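Local coordinates for GTP pyrophosphokinase (Chlorobaculum tepidum, PDB 3IBW), which probably makes (p)ppGpp alarmones as a GTP pyrophosphokinase and is represented here by its ACT domain, probably a regulatory module, at residues T56-L59 against T60-D64; V11-K15 against N16-N20. The protein carries 1 engineered substitution. All coordinates share one frame; numbering follows the deposited sequence.

Interaction 1 (T56-L59 against T60-D64)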
loop_
_atom_site.group_PDB
_atom_site.type_symbol
_atom_site.label_atom_id
_atom_site.label_comp_id
_atom_site.label_asym_id
_atom_site.label_seq_id
_atom_site.Cartn_x
_atom_site.Cartn_y
_atom_site.Cartn_z
ATOM N N THR A 56 5.239 -13.744 -16.515
ATOM C CA THR A 56 4.111 -12.983 -17.039
ATOM C C THR A 56 2.754 -13.569 -16.665
ATOM O O THR A 56 1.823 -12.821 -16.360
ATOM C CB THR A 56 4.210 -12.827 -18.572
ATOM O OG1 THR A 56 5.517 -12.338 -18.917
ATOM C CG2 THR A 56 3.172 -11.820 -19.065
ATOM N N ASP A 57 2.629 -14.894 -16.686
ATOM C CA ASP A 57 1.363 -15.517 -16.311
ATOM C C ASP A 57 0.986 -15.110 -14.879
ATOM O O ASP A 57 -0.169 -14.781 -14.603
ATOM C CB ASP A 57 1.451 -17.046 -16.416
ATOM C CG ASP A 57 1.541 -17.530 -17.858
ATOM O OD1 ASP A 57 1.040 -16.816 -18.750
ATOM O OD2 ASP A 57 2.087 -18.627 -18.101
ATOM N N LYS A 58 1.958 -15.115 -13.970
ATOM C CA LYS A 58 1.685 -14.738 -12.584
ATOM C C LYS A 58 1.237 -13.277 -12.507
ATOM O O LYS A 58 0.272 -12.944 -11.811
ATOM C CB LYS A 58 2.928 -14.941 -11.717
ATOM C CG LYS A 58 2.708 -14.586 -10.260
ATOM C CD LYS A 58 1.636 -15.461 -9.638
ATOM C CE LYS A 58 1.206 -14.908 -8.296
ATOM N NZ LYS A 58 2.232 -13.974 -7.756
ATOM N N LEU A 59 1.943 -12.409 -13.225
ATOM C CA LEU A 59 1.618 -10.984 -13.252
ATOM C C LEU A 59 0.176 -10.782 -13.719
ATOM O O LEU A 59 -0.579 -10.005 -13.136
ATOM C CB LEU A 59 2.578 -10.249 -14.198
ATOM C CG LEU A 59 2.355 -8.750 -14.437
ATOM C CD1 LEU A 59 2.430 -7.987 -13.117
ATOM C CD2 LEU A 59 3.403 -8.238 -15.418
ATOM N N THR A 60 -0.205 -11.495 -14.772
ATOM C CA THR A 60 -1.553 -11.393 -15.312
ATOM C C THR A 60 -2.608 -11.765 -14.263
ATOM O O THR A 60 -3.655 -11.116 -14.179
ATOM C CB THR A 60 -1.692 -12.290 -16.564
ATOM O OG1 THR A 60 -0.787 -11.820 -17.570
ATOM C CG2 THR A 60 -3.114 -12.248 -17.116
ATOM N N THR A 61 -2.331 -12.786 -13.451
ATOM C CA THR A 61 -3.284 -13.207 -12.423
ATOM C C THR A 61 -3.445 -12.151 -11.327
ATOM O O THR A 61 -4.530 -11.994 -10.768
ATOM C CB THR A 61 -2.877 -14.552 -11.770
ATOM O OG1 THR A 61 -1.737 -14.363 -10.926
ATOM C CG2 THR A 61 -2.539 -15.567 -12.837
ATOM N N LEU A 62 -2.375 -11.426 -11.012
ATOM C CA LEU A 62 -2.467 -10.384 -9.993
ATOM C C LEU A 62 -3.274 -9.211 -10.561
ATOM O O LEU A 62 -4.087 -8.613 -9.854
ATOM C CB LEU A 62 -1.068 -9.900 -9.577
ATOM C CG LEU A 62 -0.081 -10.977 -9.099
ATOM C CD1 LEU A 62 1.260 -10.327 -8.743
ATOM C CD2 LEU A 62 -0.655 -11.725 -7.902
HETATM N N MSE A 63 -3.057 -8.878 -11.834
HETATM C CA MSE A 63 -3.797 -7.779 -12.445
HETATM C C MSE A 63 -5.277 -8.135 -12.574
HETATM O O MSE A 63 -6.138 -7.277 -12.384
HETATM C CB MSE A 63 -3.194 -7.425 -13.805
HETATM C CG MSE A 63 -1.787 -6.868 -13.687
HETATM SE SE MSE A 63 -1.197 -6.082 -15.340
HETATM C CE MSE A 63 -0.883 -7.681 -16.352
ATOM N N ASP A 64 -5.572 -9.398 -12.885
ATOM C CA ASP A 64 -6.960 -9.848 -13.002
ATOM C C ASP A 64 -7.683 -9.750 -11.647
ATOM O O ASP A 64 -8.849 -9.367 -11.597
ATOM C CB ASP A 64 -7.016 -11.282 -13.544
ATOM C CG ASP A 64 -6.717 -11.349 -15.033
ATOM O OD1 ASP A 64 -6.620 -10.279 -15.674
ATOM O OD2 ASP A 64 -6.591 -12.469 -15.568
#
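The opening turns of helix 56-67, the second helix of the βαββαβ ACT fold, show how one stretch of helix can serve the backbone, the sheet and the solvent at once. Thr60, Thr61, Leu62 and Met63 each return a backbone N-H to the carbonyl four residues earlier, as in the bond of 2.9 Å from Thr60 N to Thr56 O. On the outer face, Thr61 adds a side-chain bond to this pattern. With chi1 at 72°, its OG1 lies between the backbone N and the carbonyl carbon and turns back toward the preceding turn, donating to Lys58 O at 2.6 Å. That hydroxyl meets the carbonyl from the flank, at a C=O...OG1 angle of 130°, while Leu62 N takes a straighter line to the same oxygen at 3.2 Å. Lys58 O is thus gripped by two donors. The methyl of Thr61 also faces the preceding turn, its CG2 coming close to Asp57 O at 3.1 Å.

On the face turned to the sheet, the buried Leu59 and the partly exposed Met63 reach Ile8 of strand 4-13 and Arg77 of strand 72-78. Leu59 holds CG anti to the backbone N, chi1 176°, which sets it where the selenomethionine Met63, folded at its last torsion, brings its terminal CE to within 3.9 Å of Leu59 CG. At the margin of this apolar face, Lys58 crosses the buried Leu62 at a slant; the leucine also packs on Ile51 of strand 44-53. The lysine amine makes a weak hydrogen bond to Asp30 O, and the end of the chain meets one leucine methyl: Lys58 CE lies 3.7 Å from Leu62 CD2, and Lys58 NZ is at the same distance from that methyl.

Interaction 2 (V11-K15 against N16-N20). Engineered in segment 16-20: Asn16 (natural residue Ile).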
loop_
_atom_site.group_PDB
_atom_site.type_symbol
_atom_site.label_atom_id
_atom_site.label_comp_id
_atom_site.label_asym_id
_atom_site.label_seq_id
_atom_site.Cartn_x
_atom_site.Cartn_y
_atom_site.Cartn_z
ATOM N N VAL A 11 -6.518 2.405 -11.364
ATOM C CA VAL A 11 -7.264 3.652 -11.223
ATOM C C VAL A 11 -8.684 3.206 -10.851
ATOM O O VAL A 11 -9.253 2.312 -11.487
ATOM C CB VAL A 11 -7.279 4.480 -12.538
ATOM C CG1 VAL A 11 -8.031 5.799 -12.303
ATOM C CG2 VAL A 11 -5.846 4.762 -13.000
ATOM N N GLY A 12 -9.244 3.822 -9.813
ATOM C CA GLY A 12 -10.574 3.454 -9.363
ATOM C C GLY A 12 -11.291 4.572 -8.630
ATOM O O GLY A 12 -10.753 5.662 -8.479
ATOM N N GLU A 13 -12.498 4.288 -8.157
ATOM C CA GLU A 13 -13.297 5.281 -7.449
ATOM C C GLU A 13 -12.846 5.443 -6.006
ATOM O O GLU A 13 -12.557 4.461 -5.329
ATOM C CB GLU A 13 -14.777 4.879 -7.482
ATOM C CG GLU A 13 -15.068 3.551 -6.804
ATOM C CD GLU A 13 -16.549 3.196 -6.805
ATOM O OE1 GLU A 13 -17.294 3.757 -7.632
ATOM O OE2 GLU A 13 -16.962 2.352 -5.982
ATOM N N ASP A 14 -12.772 6.684 -5.539
ATOM C CA ASP A 14 -12.365 6.956 -4.164
ATOM C C ASP A 14 -13.642 7.059 -3.334
ATOM O O ASP A 14 -14.086 8.144 -2.968
ATOM C CB ASP A 14 -11.555 8.258 -4.110
ATOM C CG ASP A 14 -11.194 8.675 -2.695
ATOM O OD1 ASP A 14 -11.000 7.793 -1.830
ATOM O OD2 ASP A 14 -11.090 9.895 -2.454
ATOM N N LYS A 15 -14.206 5.897 -3.033
ATOM C CA LYS A 15 -15.450 5.764 -2.281
ATOM C C LYS A 15 -15.436 4.498 -1.456
ATOM O O LYS A 15 -14.588 3.630 -1.639
ATOM C CB LYS A 15 -16.623 5.514 -3.229
ATOM C CG LYS A 15 -17.146 6.643 -4.079
ATOM C CD LYS A 15 -18.299 6.157 -4.958
ATOM C CE LYS A 15 -19.161 7.298 -5.468
ATOM N NZ LYS A 15 -20.256 6.781 -6.339
ATOM N N ASN A 16 -16.371 4.422 -0.521
ATOM C CA ASN A 16 -16.605 3.180 0.195
ATOM C C ASN A 16 -15.407 2.343 0.645
ATOM O O ASN A 16 -15.424 1.115 0.496
ATOM C CB ASN A 16 -17.466 2.309 -0.744
ATOM C CG ASN A 16 -18.575 3.105 -1.469
ATOM O OD1 ASN A 16 -18.693 3.066 -2.703
ATOM N ND2 ASN A 16 -19.389 3.817 -0.699
ATOM N N GLY A 17 -14.379 2.997 1.170
ATOM C CA GLY A 17 -13.201 2.283 1.626
ATOM C C GLY A 17 -12.359 1.616 0.546
ATOM O O GLY A 17 -11.635 0.657 0.817
HETATM N N MSE A 18 -12.436 2.127 -0.677
HETATM C CA MSE A 18 -11.688 1.550 -1.793
HETATM C C MSE A 18 -10.158 1.578 -1.683
HETATM O O MSE A 18 -9.497 0.622 -2.093
HETATM C CB MSE A 18 -12.101 2.226 -3.101
HETATM C CG MSE A 18 -13.420 1.742 -3.687
HETATM SE SE MSE A 18 -13.365 -0.138 -4.153
HETATM C CE MSE A 18 -11.572 -0.247 -4.857
ATOM N N THR A 19 -9.590 2.655 -1.142
ATOM C CA THR A 19 -8.133 2.730 -1.027
ATOM C C THR A 19 -7.658 1.647 -0.059
ATOM O O THR A 19 -6.662 0.969 -0.315
ATOM C CB THR A 19 -7.667 4.137 -0.582
ATOM O OG1 THR A 19 -8.390 4.533 0.589
ATOM C CG2 THR A 19 -7.902 5.155 -1.712
ATOM N N ASN A 20 -8.368 1.481 1.053
ATOM C CA ASN A 20 -8.023 0.431 2.008
ATOM C C ASN A 20 -8.251 -0.942 1.362
ATOM O O ASN A 20 -7.458 -1.866 1.560
ATOM C CB ASN A 20 -8.887 0.529 3.270
ATOM C CG ASN A 20 -8.394 1.585 4.234
ATOM O OD1 ASN A 20 -8.024 1.283 5.372
ATOM N ND2 ASN A 20 -8.372 2.829 3.781
HETATM O O HOH W 1 -11.240 5.389 -0.760
#
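A type I' β turn from Lys15 to Met18 takes the chain from strand 4-13 into helix 18-28, and illustrates how a tight turn can also seat the first residue of a helix. It is closed by a hydrogen bond of 2.8 Å from Met18 N to Lys15 O. Asn16, an engineered residue, and Gly17 occupy the two central positions with positive phi, and Gly17 is the N-cap.

Just past the turn, the selenomethionine Met18 sets the root of its side chain against the strand end, while its bent outer part leads away. Its CG, anti to the carbonyl carbon, approaches Lys15 O to 3.0 Å and Glu13 O to 3.3 Å, and the side chains of Met18 and Glu13 cross at a slant, CG to CG 4.0 Å. Met18 also touches Phe45 of strand 44-53. On the outer side, Lys15 and Asn16 extend side by side in the same direction, Asn16 OD1 lying 3.2 Å from Lys15 CB.

A water joins the two elements at another point. It donates to Asp14 OD1 at 2.6 Å and accepts from Thr19 N at 3.2 Å, so it satisfies an amide in the first turn of the helix. Asp14 OD1 also forms a salt bridge with Arg34 of the second subunit, and Thr19 OG1 hydrogen-bonds to Ile33 O of that subunit, so the residues flanking the turn are held at the dimer interface. Such a short passage, set beside a neighbouring subunit, is consistent with the way ACT domains pair, with the loop between first strand and first helix at the interface.

Interactions 1 and 2 lie on opposite sides of the chain's centre, about 21 Å apart between their centres, and neither touches the other. Both are local, and both combine buried with exposed residues, but they treat these differently. Residues 56-64 stay within one helix, which sets an apolar face on the sheet and repeats regular backbone bonds; no other chain of the assembly reaches them. Residues 11-20 instead change from strand to helix, with a single turn-closing backbone bond, a bridging water and charged or hydroxyl groups engaged by the second subunit. Strand 4-13 links the two places: it supports interaction 1 through Ile8 and leads directly into interaction 2.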